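Local coordinates for protein archaemetzincin (Archaeoglobus fulgidus, PDB 3ZVS) that probably acts as a zinc-dependent metalloprotease of the M54 family, a monomer whose natural substrate is unknown and which carries one catalytic and one apparently structural zinc ion, at residues A[20-25]-A[114-119]; A[110-115]-A[146-151]; A[48-53]-A[69-74]; A[54-59]-A[91-96]. One frame throughout, in Å; residues are numbered along the deposited sequence.

From the N terminus, contact 1 closes the widest loop: segment 20-25 on helix 12-26 reaches 114-119 on the zinc-binding helix 104-122. Contacts 3 and 4 are nested inside it, on the other side of the chain's centre. They cross each other, since 48-53 meets 69-74 and 54-59, next along the chain, meets 91-96; together they tie helix 52-58 to the small three-stranded sheet and to strand 91-95. Leu94 of that strand packs on Glu114 and Ala115, which contacts 1 and 2 share. Contact 2 starts on the stretch where contact 1 ends and runs on toward the C terminus, joining helix 104-122 to the loop that enters the second, four-cysteine zinc site.

Contact 1: A[20-25]-A[114-119]; sequences NSLPKI and EAVHEI. With ZN (zinc ion), chain D.
Leu22 and Ile25, one helical turn apart, reach from helix 12-26 into the side of helix 104-122 that carries Ala115, Val116 and Ile119. The cross-contacts of the two segments are apolar and are made by methyl groups. Leu22 spreads its two methyls over three partners: CD1 meets Ile119 CD1 at 3.7 Å, while CD2 lies 3.9 Å from Val116 CG2 and, more distantly, 4.4 Å from Ala115 CB. The Leu22 and Val116 side chains run antiparallel past one another. Val116 CG2 also receives Ile25 CD1 at 3.7 Å, so one methyl is shared by both residues of the partner helix. It lies anti to the carbonyl carbon of Val116, whereas CG1 is anti to the backbone N (chi1 170°) and packs with Phe150. The axes of the two short segments come no closer than 11.1 Å and run 46° apart, a spacing that leaves the methyl ends to bridge the gap. Phe26 of helix 12-26 adds to the cover over Val116 and Ile119.

Metal coordination lies elsewhere on the same turns. His117 points away from helix 12-26 and binds zinc through NE2 at 2.1 Å, with His121 and His127 as the other protein ligands. Its ND1 is hydrogen-bonded to Val133 O, which fixes the rotation of the imidazole. Glu118 follows directly and is probably the proton acceptor of the reaction. A helix bearing HExxH, with a third histidine beyond it and an apolar back buried against another helix, is the active-site helix of the metzincin fold.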
loop_
_atom_site.group_PDB
_atom_site.type_symbol
_atom_site.label_atom_id
_atom_site.label_comp_id
_atom_site.label_asym_id
_atom_site.label_seq_id
_atom_site.Cartn_x
_atom_site.Cartn_y
_atom_site.Cartn_z
ATOM N N ASN A 20 6.522 5.567 11.127
ATOM C CA ASN A 20 6.565 5.192 12.534
ATOM C C ASN A 20 6.224 3.723 12.795
ATOM O O ASN A 20 6.623 3.176 13.820
ATOM C CB ASN A 20 5.578 6.043 13.334
ATOM C CG ASN A 20 5.985 7.491 13.425
ATOM O OD1 ASN A 20 7.148 7.831 13.248
ATOM N ND2 ASN A 20 5.014 8.357 13.700
ATOM N N SER A 21 5.493 3.082 11.893
ATOM C CA SER A 21 5.000 1.714 12.103
ATOM C C SER A 21 5.790 0.656 11.347
ATOM O O SER A 21 6.028 -0.450 11.866
ATOM C CB SER A 21 3.541 1.608 11.683
ATOM O OG SER A 21 2.751 2.563 12.339
ATOM N N LEU A 22 6.190 0.956 10.118
ATOM C CA LEU A 22 6.829 -0.042 9.272
ATOM C C LEU A 22 8.212 -0.559 9.694
ATOM O O LEU A 22 8.530 -1.731 9.436
ATOM C CB LEU A 22 6.875 0.433 7.827
ATOM C CG LEU A 22 5.563 0.698 7.076
ATOM C CD1 LEU A 22 5.870 1.205 5.673
ATOM C CD2 LEU A 22 4.654 -0.528 7.000
ATOM N N PRO A 23 9.049 0.280 10.312
ATOM C CA PRO A 23 10.369 -0.247 10.707
ATOM C C PRO A 23 10.286 -1.484 11.591
ATOM O O PRO A 23 10.977 -2.461 11.325
ATOM C CB PRO A 23 10.990 0.929 11.466
ATOM C CG PRO A 23 10.346 2.143 10.846
ATOM C CD PRO A 23 8.928 1.724 10.582
ATOM N N LYS A 24 9.427 -1.448 12.597
ATOM C CA LYS A 24 9.316 -2.571 13.519
ATOM C C LYS A 24 8.715 -3.790 12.823
ATOM O O LYS A 24 9.153 -4.911 13.058
ATOM C CB LYS A 24 8.464 -2.153 14.715
ATOM C CG LYS A 24 8.255 -3.246 15.731
ATOM C CD LYS A 24 7.230 -2.823 16.755
ATOM C CE LYS A 24 6.873 -3.982 17.673
ATOM N NZ LYS A 24 5.970 -3.542 18.767
ATOM N N ILE A 25 7.717 -3.579 11.964
ATOM C CA ILE A 25 7.047 -4.687 11.291
ATOM C C ILE A 25 7.972 -5.455 10.357
ATOM O O ILE A 25 7.908 -6.686 10.268
ATOM C CB ILE A 25 5.806 -4.159 10.518
ATOM C CG1 ILE A 25 4.811 -3.631 11.541
ATOM C CG2 ILE A 25 5.177 -5.259 9.680
ATOM C CD1 ILE A 25 3.609 -2.947 10.905
ATOM N N GLU A 114 -2.952 -2.099 5.098
ATOM C CA GLU A 114 -2.909 -2.148 3.655
ATOM C C GLU A 114 -1.514 -1.845 3.108
ATOM O O GLU A 114 -1.104 -2.400 2.077
ATOM C CB GLU A 114 -3.995 -1.234 3.080
ATOM C CG GLU A 114 -5.404 -1.724 3.455
ATOM C CD GLU A 114 -5.687 -3.083 2.917
ATOM O OE1 GLU A 114 -6.089 -3.141 1.748
ATOM O OE2 GLU A 114 -5.468 -4.104 3.596
ATOM N N ALA A 115 -0.749 -0.994 3.792
ATOM C CA ALA A 115 0.661 -0.817 3.427
ATOM C C ALA A 115 1.471 -2.104 3.619
ATOM O O ALA A 115 2.246 -2.487 2.758
ATOM C CB ALA A 115 1.299 0.321 4.255
ATOM N N VAL A 116 1.290 -2.759 4.759
ATOM C CA VAL A 116 1.961 -4.008 5.046
ATOM C C VAL A 116 1.617 -5.048 3.991
ATOM O O VAL A 116 2.495 -5.768 3.506
ATOM C CB VAL A 116 1.595 -4.470 6.448
ATOM C CG1 VAL A 116 2.081 -5.906 6.710
ATOM C CG2 VAL A 116 2.242 -3.548 7.498
ATOM N N HIS A 117 0.342 -5.113 3.615
ATOM C CA HIS A 117 -0.125 -6.035 2.565
ATOM C C HIS A 117 0.645 -5.821 1.251
ATOM O O HIS A 117 1.141 -6.736 0.619
ATOM C CB HIS A 117 -1.622 -5.815 2.366
ATOM C CG HIS A 117 -2.230 -6.705 1.339
ATOM N ND1 HIS A 117 -2.841 -7.903 1.661
ATOM C CD2 HIS A 117 -2.307 -6.600 -0.017
ATOM C CE1 HIS A 117 -3.295 -8.476 0.553
ATOM N NE2 HIS A 117 -2.988 -7.701 -0.477
ATOM N N GLU A 118 0.717 -4.564 0.815
ATOM C CA GLU A 118 1.404 -4.266 -0.434
ATOM C C GLU A 118 2.887 -4.629 -0.363
ATOM O O GLU A 118 3.455 -5.186 -1.285
ATOM C CB GLU A 118 1.237 -2.777 -0.790
ATOM C CG GLU A 118 -0.182 -2.394 -1.172
ATOM C CD GLU A 118 -0.786 -3.285 -2.219
ATOM O OE1 GLU A 118 -0.085 -3.637 -3.206
ATOM O OE2 GLU A 118 -1.958 -3.668 -2.080
ATOM N N ILE A 119 3.535 -4.274 0.719
ATOM C CA ILE A 119 4.956 -4.559 0.862
ATOM C C ILE A 119 5.167 -6.082 0.906
ATOM O O ILE A 119 6.106 -6.587 0.331
ATOM C CB ILE A 119 5.550 -3.832 2.103
ATOM C CG1 ILE A 119 5.584 -2.327 1.875
ATOM C CG2 ILE A 119 6.949 -4.317 2.421
ATOM C CD1 ILE A 119 5.678 -1.555 3.172
HETATM ZN ZN ZN D . -3.025 -8.182 -2.495
#

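Contact 2: A[110-115]-A[146-151]; sequences RVVKEA and KPVSFC. With ZN (zinc ion), chain E.
Lys113 lies extended against the chain at Val148, and around it the packing is close. Its CG sits 3.9 Å from Val148 CB, the two side chains crossing at about a right angle, and on the helix turn beside it Val112 CG1 touches Val148 CG2 at 3.8 Å. Beyond CG the lysine runs straight out, and NZ hydrogen-bonds Lys146 O at 2.8 Å, approaching nearly along the C=O axis (173°). NZ also bonds Val143 O, a carbonyl of the last turn of helix 140-145, and so bridges it to Lys146 O just past the helix end, where a positive charge is generally favourable. An alanine in place of Lys113 would probably leave Lys146 O and Val143 O without this donor and open a gap beside Val148.

The solvent side is at Val148, which is partly exposed; the other flank is buried but loosely bonded. Lys146 NZ meets Glu114 OE2 in a salt bridge whose hydrogen bond is weak, at 3.0 Å; the ammonium is held more firmly by Ser137 OG, and Arg135 O is a further partner. One water bonds to Glu114 OE1 at 2.6 Å and only weakly, at 3.1 Å, to Lys146 NZ. Further on, the loop turns away from helix 104-122, and Cys151 SG binds the second zinc at 2.3 Å, together with Cys128, Cys132 and Cys154.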
loop_
_atom_site.group_PDB
_atom_site.type_symbol
_atom_site.label_atom_id
_atom_site.label_comp_id
_atom_site.label_asym_id
_atom_site.label_seq_id
_atom_site.Cartn_x
_atom_site.Cartn_y
_atom_site.Cartn_z
ATOM N N ARG A 110 -6.224 0.751 9.343
ATOM C CA ARG A 110 -6.426 0.331 7.960
ATOM C C ARG A 110 -5.229 0.718 7.092
ATOM O O ARG A 110 -4.790 -0.059 6.246
ATOM C CB ARG A 110 -7.645 1.014 7.384
ATOM C CG ARG A 110 -8.962 0.497 7.954
ATOM C CD ARG A 110 -10.110 1.334 7.483
ATOM N NE ARG A 110 -11.392 0.763 7.881
ATOM C CZ ARG A 110 -12.569 1.242 7.500
ATOM N NH1 ARG A 110 -12.655 2.333 6.758
ATOM N NH2 ARG A 110 -13.678 0.636 7.883
ATOM N N VAL A 111 -4.717 1.927 7.278
ATOM C CA VAL A 111 -3.571 2.363 6.498
ATOM C C VAL A 111 -2.372 1.436 6.705
ATOM O O VAL A 111 -1.700 1.028 5.751
ATOM C CB VAL A 111 -3.212 3.814 6.840
ATOM C CG1 VAL A 111 -1.877 4.191 6.234
ATOM C CG2 VAL A 111 -4.296 4.748 6.367
ATOM N N VAL A 112 -2.054 1.130 7.968
ATOM C CA VAL A 112 -0.928 0.256 8.245
ATOM C C VAL A 112 -1.171 -1.140 7.635
ATOM O O VAL A 112 -0.273 -1.688 6.962
ATOM C CB VAL A 112 -0.613 0.167 9.744
ATOM C CG1 VAL A 112 0.527 -0.785 9.967
ATOM C CG2 VAL A 112 -0.300 1.549 10.303
ATOM N N LYS A 113 -2.356 -1.719 7.854
ATOM C CA LYS A 113 -2.668 -3.047 7.298
ATOM C C LYS A 113 -2.430 -3.094 5.797
ATOM O O LYS A 113 -1.805 -4.011 5.286
ATOM C CB LYS A 113 -4.127 -3.442 7.569
ATOM C CG LYS A 113 -4.446 -3.843 8.985
ATOM C CD LYS A 113 -5.914 -4.164 9.121
ATOM C CE LYS A 113 -6.224 -4.627 10.547
ATOM N NZ LYS A 113 -7.682 -4.768 10.676
ATOM N N GLU A 114 -2.952 -2.099 5.098
ATOM C CA GLU A 114 -2.909 -2.148 3.655
ATOM C C GLU A 114 -1.514 -1.845 3.108
ATOM O O GLU A 114 -1.104 -2.400 2.077
ATOM C CB GLU A 114 -3.995 -1.234 3.080
ATOM C CG GLU A 114 -5.404 -1.724 3.455
ATOM C CD GLU A 114 -5.687 -3.083 2.917
ATOM O OE1 GLU A 114 -6.089 -3.141 1.748
ATOM O OE2 GLU A 114 -5.468 -4.104 3.596
ATOM N N ALA A 115 -0.749 -0.994 3.792
ATOM C CA ALA A 115 0.661 -0.817 3.427
ATOM C C ALA A 115 1.471 -2.104 3.619
ATOM O O ALA A 115 2.246 -2.487 2.758
ATOM C CB ALA A 115 1.299 0.321 4.255
ATOM N N LYS A 146 -9.291 -8.662 8.935
ATOM C CA LYS A 146 -7.985 -9.296 8.899
ATOM C C LYS A 146 -7.000 -8.611 9.839
ATOM O O LYS A 146 -7.153 -7.445 10.182
ATOM C CB LYS A 146 -7.440 -9.330 7.479
ATOM C CG LYS A 146 -6.784 -8.035 6.962
ATOM C CD LYS A 146 -6.406 -8.223 5.469
ATOM C CE LYS A 146 -5.769 -6.991 4.864
ATOM N NZ LYS A 146 -5.819 -7.085 3.338
ATOM N N PRO A 147 -5.984 -9.346 10.300
ATOM C CA PRO A 147 -5.029 -8.733 11.225
ATOM C C PRO A 147 -3.934 -7.952 10.489
ATOM O O PRO A 147 -3.782 -8.089 9.263
ATOM C CB PRO A 147 -4.428 -9.959 11.921
ATOM C CG PRO A 147 -4.389 -10.961 10.837
ATOM C CD PRO A 147 -5.624 -10.744 10.002
ATOM N N VAL A 148 -3.194 -7.146 11.227
ATOM C CA VAL A 148 -2.064 -6.416 10.677
ATOM C C VAL A 148 -0.804 -7.275 10.540
ATOM O O VAL A 148 0.138 -6.899 9.852
ATOM C CB VAL A 148 -1.771 -5.137 11.539
ATOM C CG1 VAL A 148 -1.166 -5.539 12.896
ATOM C CG2 VAL A 148 -0.836 -4.178 10.809
ATOM N N SER A 149 -0.799 -8.430 11.204
ATOM C CA SER A 149 0.387 -9.260 11.269
ATOM C C SER A 149 0.359 -10.356 10.211
ATOM O O SER A 149 -0.695 -10.840 9.756
ATOM C CB SER A 149 0.483 -9.926 12.636
ATOM O OG SER A 149 -0.746 -10.527 12.924
ATOM N N PHE A 150 1.551 -10.751 9.818
ATOM C CA PHE A 150 1.707 -11.927 8.953
ATOM C C PHE A 150 1.476 -13.173 9.772
ATOM O O PHE A 150 1.932 -13.268 10.919
ATOM C CB PHE A 150 3.112 -11.988 8.366
ATOM C CG PHE A 150 3.416 -10.855 7.426
ATOM C CD1 PHE A 150 2.925 -10.859 6.132
ATOM C CD2 PHE A 150 4.178 -9.784 7.849
ATOM C CE1 PHE A 150 3.183 -9.815 5.264
ATOM C CE2 PHE A 150 4.452 -8.737 6.973
ATOM C CZ PHE A 150 3.949 -8.751 5.695
ATOM N N CYS A 151 0.787 -14.131 9.172
ATOM C CA CYS A 151 0.666 -15.464 9.765
ATOM C C CYS A 151 2.031 -16.125 9.821
ATOM O O CYS A 151 3.002 -15.674 9.207
ATOM C CB CYS A 151 -0.335 -16.344 8.997
ATOM S SG CYS A 151 0.275 -16.959 7.400
HETATM ZN ZN ZN E . -0.229 -15.587 5.597
HETATM O O HOH W 1 -5.494 -5.480 0.753
#

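Contact 3: A[48-53]-A[69-74]; sequences RQYNST and TGKDIY. With MLI (malonate ion), chain G.
The Tyr50 and Tyr74 rings flank the short parallel strand pairing on its two faces. At the edge of the Tyr50 ring, near its plane, lie Asp72 O and malonate O8, the latter accepting from Tyr50 OH at 2.5 Å; Lys71 crosses the ring obliquely, its CB 3.7 Å from Tyr50 CD1. The Gln49 amide plane is turned only 11° from that of the Tyr74 ring, with Gln49 CB against CD1, whereas the Asn51 amide stands nearly perpendicular, ND2 3.5 Å from Tyr74 CZ, and its OD1 accepts from Cys54 N, capping helix 52-58. Arg47 adds a cation-pi contact to the Tyr74 ring.

Between the faces the backbones of 49-51 and 73-74 pair in parallel. Tyr50 N bonds Asp72 O, Tyr74 N bonds Tyr50 O at 3.0 Å, and Ser52 N bonds Tyr74 O at 2.8 Å.

Gln49 and Asp72 run side by side, and NE2 gives a fairly straight bond (164°) to Asp72 OD2 at 2.8 Å, from above the carboxylate plane. An alanine in place of Gln49 would probably cost Asp72 OD2 and Asn79 O their amide donor, leaving the carboxylate more dependent on Arg98.

The bend of Lys71 at chi2 (-70°) brings CD beside Tyr50 CE1; further out, NZ also donates to malonate O8, at 2.8 Å. Two donors converging on one carboxylate oxygen make this a small anion-binding spot, the lysine probably balancing the negative charge.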
loop_
_atom_site.group_PDB
_atom_site.type_symbol
_atom_site.label_atom_id
_atom_site.label_comp_id
_atom_site.label_asym_id
_atom_site.label_seq_id
_atom_site.Cartn_x
_atom_site.Cartn_y
_atom_site.Cartn_z
ATOM N N ARG A 48 -12.311 9.490 -13.206
ATOM C CA ARG A 48 -11.853 10.361 -12.134
ATOM C C ARG A 48 -11.053 9.548 -11.091
ATOM O O ARG A 48 -11.123 9.797 -9.883
ATOM C CB ARG A 48 -13.038 11.139 -11.547
ATOM C CG ARG A 48 -13.774 11.915 -12.665
ATOM C CD ARG A 48 -14.630 13.131 -12.245
ATOM N NE ARG A 48 -15.324 13.659 -13.434
ATOM C CZ ARG A 48 -16.191 14.670 -13.441
ATOM N NH1 ARG A 48 -16.509 15.308 -12.317
ATOM N NH2 ARG A 48 -16.746 15.047 -14.589
ATOM N N GLN A 49 -10.288 8.578 -11.598
ATOM C CA GLN A 49 -9.367 7.748 -10.832
ATOM C C GLN A 49 -8.033 7.685 -11.524
ATOM O O GLN A 49 -7.949 7.900 -12.742
ATOM C CB GLN A 49 -9.874 6.304 -10.707
ATOM C CG GLN A 49 -11.222 6.144 -10.082
ATOM C CD GLN A 49 -11.719 4.722 -10.185
ATOM O OE1 GLN A 49 -11.893 4.218 -11.291
ATOM N NE2 GLN A 49 -11.940 4.051 -9.064
ATOM N N TYR A 50 -6.990 7.334 -10.780
ATOM C CA TYR A 50 -5.655 7.145 -11.310
ATOM C C TYR A 50 -5.384 5.667 -11.505
ATOM O O TYR A 50 -5.809 4.807 -10.702
ATOM C CB TYR A 50 -4.604 7.779 -10.377
ATOM C CG TYR A 50 -4.641 9.287 -10.376
ATOM C CD1 TYR A 50 -5.654 9.979 -9.706
ATOM C CD2 TYR A 50 -3.669 10.034 -11.054
ATOM C CE1 TYR A 50 -5.715 11.386 -9.713
ATOM C CE2 TYR A 50 -3.702 11.426 -11.063
ATOM C CZ TYR A 50 -4.711 12.102 -10.395
ATOM O OH TYR A 50 -4.743 13.487 -10.427
ATOM N N ASN A 51 -4.700 5.323 -12.592
ATOM C CA ASN A 51 -4.359 3.943 -12.850
ATOM C C ASN A 51 -3.119 3.534 -12.063
ATOM O O ASN A 51 -2.049 4.154 -12.157
ATOM C CB ASN A 51 -4.138 3.748 -14.349
ATOM C CG ASN A 51 -3.807 2.319 -14.684
ATOM O OD1 ASN A 51 -2.676 1.883 -14.536
ATOM N ND2 ASN A 51 -4.816 1.561 -15.110
ATOM N N SER A 52 -3.268 2.481 -11.244
ATOM C CA SER A 52 -2.194 2.020 -10.397
ATOM C C SER A 52 -0.971 1.489 -11.108
ATOM O O SER A 52 0.170 1.682 -10.642
ATOM C CB SER A 52 -2.751 0.930 -9.445
ATOM O OG SER A 52 -3.246 -0.200 -10.151
ATOM N N THR A 53 -1.194 0.842 -12.268
ATOM C CA THR A 53 -0.105 0.270 -13.045
ATOM C C THR A 53 0.787 1.384 -13.596
ATOM O O THR A 53 2.003 1.292 -13.586
ATOM C CB THR A 53 -0.665 -0.579 -14.182
ATOM O OG1 THR A 53 -1.722 -1.399 -13.673
ATOM C CG2 THR A 53 0.416 -1.461 -14.798
ATOM N N THR A 69 -0.826 7.262 -1.943
ATOM C CA THR A 69 -1.648 8.330 -2.438
ATOM C C THR A 69 -2.984 8.390 -1.737
ATOM O O THR A 69 -3.548 7.355 -1.319
ATOM C CB THR A 69 -1.850 8.210 -3.978
ATOM O OG1 THR A 69 -2.537 9.368 -4.450
ATOM C CG2 THR A 69 -2.677 6.965 -4.392
ATOM N N GLY A 70 -3.525 9.597 -1.645
ATOM C CA GLY A 70 -4.879 9.828 -1.219
ATOM C C GLY A 70 -5.924 9.794 -2.313
ATOM O O GLY A 70 -7.123 9.910 -2.052
ATOM N N LYS A 71 -5.471 9.681 -3.569
ATOM C CA LYS A 71 -6.342 9.594 -4.732
ATOM C C LYS A 71 -6.843 8.161 -4.890
ATOM O O LYS A 71 -6.112 7.200 -4.653
ATOM C CB LYS A 71 -5.580 9.990 -6.015
ATOM C CG LYS A 71 -5.048 11.410 -6.045
ATOM C CD LYS A 71 -6.142 12.463 -6.168
ATOM C CE LYS A 71 -5.472 13.817 -6.367
ATOM N NZ LYS A 71 -6.511 14.829 -6.658
ATOM N N ASP A 72 -8.087 8.021 -5.335
ATOM C CA ASP A 72 -8.638 6.701 -5.674
ATOM C C ASP A 72 -7.895 6.162 -6.892
ATOM O O ASP A 72 -7.667 6.876 -7.899
ATOM C CB ASP A 72 -10.145 6.843 -5.976
ATOM C CG ASP A 72 -10.920 5.542 -5.918
ATOM O OD1 ASP A 72 -10.521 4.632 -5.187
ATOM O OD2 ASP A 72 -11.969 5.488 -6.608
ATOM N N ILE A 73 -7.543 4.884 -6.826
ATOM C CA ILE A 73 -6.889 4.178 -7.910
ATOM C C ILE A 73 -7.640 2.927 -8.355
ATOM O O ILE A 73 -8.456 2.364 -7.638
ATOM C CB ILE A 73 -5.426 3.800 -7.548
ATOM C CG1 ILE A 73 -5.372 2.844 -6.344
ATOM C CG2 ILE A 73 -4.611 5.085 -7.210
ATOM C CD1 ILE A 73 -3.985 2.381 -5.967
ATOM N N TYR A 74 -7.370 2.546 -9.594
ATOM C CA TYR A 74 -7.930 1.333 -10.187
ATOM C C TYR A 74 -6.856 0.675 -11.053
ATOM O O TYR A 74 -5.832 1.246 -11.328
ATOM C CB TYR A 74 -9.155 1.682 -11.068
ATOM C CG TYR A 74 -8.741 2.211 -12.432
ATOM C CD1 TYR A 74 -8.279 3.505 -12.586
ATOM C CD2 TYR A 74 -8.798 1.410 -13.561
ATOM C CE1 TYR A 74 -7.861 3.998 -13.827
ATOM C CE2 TYR A 74 -8.375 1.878 -14.783
ATOM C CZ TYR A 74 -7.911 3.166 -14.909
ATOM O OH TYR A 74 -7.472 3.659 -16.121
HETATM C C1 MLI G . -7.188 15.582 -11.393
HETATM C C2 MLI G . -6.838 17.008 -11.458
HETATM C C3 MLI G . -7.628 15.168 -10.036
HETATM O O6 MLI G . -6.428 17.572 -10.408
HETATM O O7 MLI G . -6.960 17.642 -12.529
HETATM O O8 MLI G . -6.862 14.417 -9.373
HETATM O O9 MLI G . -8.763 15.509 -9.616
#

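Contact 4: A[54-59]-A[91-96]; sequences CILRML and RAVLSV
Helix 52-58 packs here on one face of the five-stranded sheet, across strand 91-95, which lies between strands 65-69 and 83-85. The contact is apolar along the helix, with Arg91 covering its C-terminal end. Helix and strand segments run 7.9 Å apart at 133°, Leu56 and Ala92 being the nearest pair by CA. Leu56 CG lies anti to the carbonyl carbon (chi1 -78°), and beyond it CD2 presses on the strand backbone, 3.4 Å from Ala92 CA, tighter than usual for two carbons. Ala92 turns its CB to the other face, toward helix 104-122, which leaves its CA accessible to Leu56 CD2. Val93 points to the helix instead; its CG2 meets Ile55 CG2 at 3.8 Å, the two side chains crossing at about a right angle, and CG1 borders Leu56 CD2.

Arg91 folds back over the helix end. Its CD packs on Leu59 CB at 3.7 Å, and a bend at chi3 (-76°) turns NE toward the helix end. NH1 hydrogen-bonds Leu59 O at 2.9 Å, the oxygen lying in the guanidinium plane, while Leu56 O sits over one face of the group, 3.5 Å from NH1. Glu86 pairs with NH2 in a salt bridge. The guanidinium thus bridges a carboxylate and the carbonyls around the end of the helix, where its positive charge probably offsets the negative end of the helix dipole.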
loop_
_atom_site.group_PDB
_atom_site.type_symbol
_atom_site.label_atom_id
_atom_site.label_comp_id
_atom_site.label_asym_id
_atom_site.label_seq_id
_atom_site.Cartn_x
_atom_site.Cartn_y
_atom_site.Cartn_z
ATOM N N CYS A 54 0.132 2.436 -14.061
ATOM C CA CYS A 54 0.793 3.653 -14.497
ATOM C C CYS A 54 1.663 4.219 -13.360
ATOM O O CYS A 54 2.841 4.524 -13.571
ATOM C CB CYS A 54 -0.278 4.634 -14.977
ATOM S SG CYS A 54 0.301 6.178 -15.704
ATOM N N ILE A 55 1.087 4.370 -12.165
ATOM C CA ILE A 55 1.826 4.916 -11.031
ATOM C C ILE A 55 3.047 4.063 -10.722
ATOM O O ILE A 55 4.144 4.582 -10.535
ATOM C CB ILE A 55 0.938 5.016 -9.796
ATOM C CG1 ILE A 55 -0.168 6.058 -10.031
ATOM C CG2 ILE A 55 1.761 5.368 -8.574
ATOM C CD1 ILE A 55 -1.245 6.021 -8.975
ATOM N N LEU A 56 2.878 2.760 -10.691
ATOM C CA LEU A 56 4.020 1.871 -10.429
ATOM C C LEU A 56 5.191 2.110 -11.373
ATOM O O LEU A 56 6.339 2.133 -10.976
ATOM C CB LEU A 56 3.639 0.397 -10.580
ATOM C CG LEU A 56 2.879 -0.291 -9.491
ATOM C CD1 LEU A 56 2.713 -1.765 -9.817
ATOM C CD2 LEU A 56 3.620 -0.138 -8.175
ATOM N N ARG A 57 4.880 2.256 -12.666
ATOM C CA ARG A 57 5.916 2.417 -13.681
ATOM C C ARG A 57 6.773 3.627 -13.426
ATOM O O ARG A 57 7.933 3.675 -13.816
ATOM C CB ARG A 57 5.278 2.566 -15.073
ATOM C CG ARG A 57 5.195 1.286 -15.858
ATOM C CD ARG A 57 4.968 1.564 -17.367
ATOM N NE ARG A 57 3.880 2.507 -17.594
ATOM C CZ ARG A 57 2.595 2.158 -17.611
ATOM N NH1 ARG A 57 2.234 0.913 -17.380
ATOM N NH2 ARG A 57 1.699 3.093 -17.805
ATOM N N MET A 58 6.208 4.652 -12.788
ATOM C CA MET A 58 6.890 5.923 -12.605
ATOM C C MET A 58 7.730 5.960 -11.301
ATOM O O MET A 58 8.566 6.851 -11.085
ATOM C CB MET A 58 5.834 7.041 -12.709
ATOM C CG MET A 58 5.193 7.149 -14.137
ATOM S SD MET A 58 3.808 8.347 -14.453
ATOM C CE MET A 58 4.703 9.879 -14.451
ATOM N N LEU A 59 7.549 4.960 -10.439
ATOM C CA LEU A 59 8.334 4.873 -9.228
ATOM C C LEU A 59 9.730 4.364 -9.563
ATOM O O LEU A 59 9.898 3.618 -10.528
ATOM C CB LEU A 59 7.641 3.918 -8.244
ATOM C CG LEU A 59 6.348 4.458 -7.635
ATOM C CD1 LEU A 59 5.645 3.369 -6.828
ATOM C CD2 LEU A 59 6.602 5.691 -6.763
ATOM N N ARG A 91 8.573 -2.521 -6.446
ATOM C CA ARG A 91 7.661 -1.382 -6.290
ATOM C C ARG A 91 6.228 -1.790 -5.963
ATOM O O ARG A 91 5.741 -2.830 -6.416
ATOM C CB ARG A 91 7.612 -0.576 -7.602
ATOM C CG ARG A 91 8.928 0.054 -7.964
ATOM C CD ARG A 91 8.865 0.656 -9.348
ATOM N NE ARG A 91 8.923 -0.357 -10.383
ATOM C CZ ARG A 91 9.242 -0.104 -11.649
ATOM N NH1 ARG A 91 9.539 1.127 -12.009
ATOM N NH2 ARG A 91 9.261 -1.087 -12.548
ATOM N N ALA A 92 5.539 -0.956 -5.182
ATOM C CA ALA A 92 4.103 -1.075 -4.979
ATOM C C ALA A 92 3.509 0.293 -4.802
ATOM O O ALA A 92 4.250 1.273 -4.563
ATOM C CB ALA A 92 3.788 -1.939 -3.757
ATOM N N VAL A 93 2.195 0.366 -4.918
ATOM C CA VAL A 93 1.432 1.552 -4.635
ATOM C C VAL A 93 0.258 1.176 -3.738
ATOM O O VAL A 93 -0.351 0.120 -3.869
ATOM C CB VAL A 93 0.979 2.267 -5.928
ATOM C CG1 VAL A 93 0.087 1.396 -6.734
ATOM C CG2 VAL A 93 0.270 3.584 -5.604
ATOM N N LEU A 94 -0.005 2.048 -2.782
ATOM C CA LEU A 94 -1.152 1.984 -1.888
ATOM C C LEU A 94 -1.986 3.261 -2.057
ATOM O O LEU A 94 -1.431 4.361 -2.048
ATOM C CB LEU A 94 -0.658 1.933 -0.443
ATOM C CG LEU A 94 -1.722 2.156 0.630
ATOM C CD1 LEU A 94 -2.769 1.050 0.695
ATOM C CD2 LEU A 94 -1.048 2.316 2.003
ATOM N N SER A 95 -3.293 3.139 -2.139
ATOM C CA SER A 95 -4.185 4.283 -2.006
ATOM C C SER A 95 -4.957 4.173 -0.704
ATOM O O SER A 95 -5.497 3.102 -0.368
ATOM C CB SER A 95 -5.203 4.344 -3.106
ATOM O OG SER A 95 -6.174 5.322 -2.801
ATOM N N VAL A 96 -5.026 5.278 0.022
ATOM C CA VAL A 96 -5.752 5.309 1.271
ATOM C C VAL A 96 -7.179 5.854 1.057
ATOM O O VAL A 96 -7.995 5.930 1.980
ATOM C CB VAL A 96 -4.986 6.119 2.350
ATOM C CG1 VAL A 96 -3.649 5.497 2.644
ATOM C CG2 VAL A 96 -4.834 7.566 1.906
#